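Local coordinates for acetylated cis-Golgi protein, involved in ER-to-Golgi transport (Saccharomyces cerevisiae, PDB 6G8Y) that takes part in ER-to-Golgi transport as the yeast homolog of the Golgi-stacking protein GRASP65, probably binding golgin-type partners through its PDZ domain, at residues I18-E23 and T83-Y88. Residues are numbered along the deposited sequence; the frame is centred on the assembly and turned at random.
Sequences IVWVDE and TFRDEY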
# COMPACT_ATOMS: atom_id res chain seq x y z
N ILE A 18 1.56 0.82 -4.85
CA ILE A 18 2.03 -0.49 -4.44
C ILE A 18 0.80 -1.39 -4.31
O ILE A 18 -0.25 -0.97 -3.78
CB ILE A 18 2.82 -0.40 -3.13
CG1 ILE A 18 3.89 0.68 -3.25
CG2 ILE A 18 3.43 -1.76 -2.77
CD1 ILE A 18 4.65 1.03 -2.00
N VAL A 19 0.91 -2.61 -4.82
CA VAL A 19 -0.17 -3.60 -4.74
C VAL A 19 0.31 -4.90 -4.10
O VAL A 19 1.51 -5.15 -4.08
CB VAL A 19 -0.77 -3.88 -6.14
CG1 VAL A 19 -1.35 -2.58 -6.70
CG2 VAL A 19 0.26 -4.49 -7.09
N TRP A 20 -0.64 -5.71 -3.62
CA TRP A 20 -0.39 -7.05 -3.09
C TRP A 20 -0.85 -8.05 -4.14
O TRP A 20 -2.02 -8.03 -4.52
CB TRP A 20 -1.23 -7.26 -1.82
CG TRP A 20 -1.09 -8.60 -1.21
CD1 TRP A 20 -1.80 -9.71 -1.53
CD2 TRP A 20 -0.20 -8.98 -0.17
NE1 TRP A 20 -1.40 -10.76 -0.76
CE2 TRP A 20 -0.40 -10.35 0.07
CE3 TRP A 20 0.78 -8.30 0.54
CZ2 TRP A 20 0.32 -11.04 1.03
CZ3 TRP A 20 1.50 -8.99 1.50
CH2 TRP A 20 1.27 -10.35 1.72
N VAL A 21 0.03 -8.94 -4.58
CA VAL A 21 -0.31 -9.90 -5.63
C VAL A 21 -0.12 -11.28 -5.06
O VAL A 21 0.89 -11.57 -4.46
CB VAL A 21 0.55 -9.70 -6.90
CG1 VAL A 21 0.37 -8.33 -7.50
CG2 VAL A 21 2.04 -9.94 -6.64
N ASP A 22 -1.11 -12.13 -5.23
CA ASP A 22 -0.95 -13.50 -4.77
C ASP A 22 -0.45 -14.31 -5.95
O ASP A 22 -0.27 -13.80 -7.07
CB ASP A 22 -2.23 -14.02 -4.09
CG ASP A 22 -3.28 -14.50 -5.06
OD1 ASP A 22 -3.33 -14.02 -6.20
OD2 ASP A 22 -4.08 -15.39 -4.67
N GLU A 23 -0.26 -15.59 -5.73
CA GLU A 23 0.40 -16.43 -6.72
C GLU A 23 -0.47 -16.59 -7.98
O GLU A 23 0.07 -16.81 -9.04
CB GLU A 23 0.77 -17.80 -6.13
CG GLU A 23 1.34 -17.77 -4.71
CD GLU A 23 0.29 -17.78 -3.60
OE1 GLU A 23 -0.79 -18.40 -3.79
OE2 GLU A 23 0.51 -17.14 -2.54
N THR A 83 -13.34 -3.67 0.54
CA THR A 83 -13.10 -4.05 1.93
C THR A 83 -11.63 -3.89 2.26
O THR A 83 -10.75 -4.06 1.40
CB THR A 83 -13.50 -5.51 2.22
OG1 THR A 83 -12.86 -6.38 1.28
CG2 THR A 83 -15.02 -5.70 2.12
N PHE A 84 -11.38 -3.55 3.52
CA PHE A 84 -10.02 -3.52 4.09
C PHE A 84 -9.67 -4.83 4.75
O PHE A 84 -10.51 -5.45 5.38
CB PHE A 84 -9.91 -2.44 5.16
CG PHE A 84 -10.12 -1.04 4.66
CD1 PHE A 84 -11.39 -0.47 4.64
CD2 PHE A 84 -9.03 -0.28 4.22
CE1 PHE A 84 -11.57 0.84 4.20
CE2 PHE A 84 -9.21 1.03 3.79
CZ PHE A 84 -10.49 1.58 3.76
N ARG A 85 -8.41 -5.25 4.63
CA ARG A 85 -7.89 -6.33 5.47
C ARG A 85 -6.41 -6.09 5.73
O ARG A 85 -5.79 -5.24 5.08
CB ARG A 85 -8.05 -7.71 4.83
CG ARG A 85 -7.22 -7.94 3.56
CD ARG A 85 -7.39 -9.36 3.04
NE ARG A 85 -6.36 -9.68 2.05
CZ ARG A 85 -6.36 -9.31 0.76
NH1 ARG A 85 -7.37 -8.60 0.25
NH2 ARG A 85 -5.33 -9.64 0.01
N ASP A 86 -5.86 -6.88 6.63
CA ASP A 86 -4.45 -6.80 6.94
C ASP A 86 -3.76 -8.07 6.52
O ASP A 86 -4.24 -9.17 6.82
CB ASP A 86 -4.21 -6.65 8.43
CG ASP A 86 -4.78 -5.39 9.00
OD1 ASP A 86 -4.87 -4.37 8.30
OD2 ASP A 86 -5.15 -5.43 10.19
N GLU A 87 -2.66 -7.93 5.80
CA GLU A 87 -1.76 -9.05 5.54
C GLU A 87 -0.48 -8.83 6.35
O GLU A 87 -0.23 -7.73 6.83
CB GLU A 87 -1.42 -9.16 4.05
CG GLU A 87 -2.60 -9.49 3.11
CD GLU A 87 -3.05 -10.94 3.08
OE1 GLU A 87 -2.45 -11.82 3.71
OE2 GLU A 87 -4.05 -11.20 2.38
N TYR A 88 0.31 -9.89 6.47
CA TYR A 88 1.53 -9.88 7.26
C TYR A 88 2.65 -10.45 6.43
O TYR A 88 2.47 -11.48 5.78
CB TYR A 88 1.33 -10.70 8.53
CG TYR A 88 0.39 -10.04 9.47
CD1 TYR A 88 0.82 -9.03 10.34
CD2 TYR A 88 -0.95 -10.36 9.46
CE1 TYR A 88 -0.06 -8.40 11.19
CE2 TYR A 88 -1.85 -9.72 10.30
CZ TYR A 88 -1.39 -8.75 11.17
OH TYR A 88 -2.26 -8.09 12.02
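W20 and E87 meet as an indole laid against an aliphatic stem and its carboxylate, showing how a charged residue can pack like a hydrophobic one. A chi1 of 178° swings the indole of W20 away from its own backbone N and out to strand 83-90, where E87 covers one face. CB of E87 makes a CH-pi contact 3.9 Å from the centroid of the six-membered ring of W20, while CG of E87 sits 3.8 Å from CE2 of W20. The bend in the E87 chain at chi2 (-78°) lays the carboxylate almost parallel to the indole, their planes 9° apart. Strands 33-38 and 71-78 lie between the segments in the curled antiparallel sheet of this PDZ domain, and I76 touches both side chains. The approach of R85 to W20 is looser: the guanidinium stands nearly perpendicular to the indole, NH2 of R85 3.9 Å from CD1 of W20, in a surface contact with no touching residue buried. NE and NH2 of R85 converge on the anti side of OE2 of E87, in the guanidinium plane; NH2 also forms a salt bridge with D33. Held by two bonds, its charge probably partly offset by R85, the carboxylate lies on an aromatic face, where dispersion and CH-pi forces join the segments.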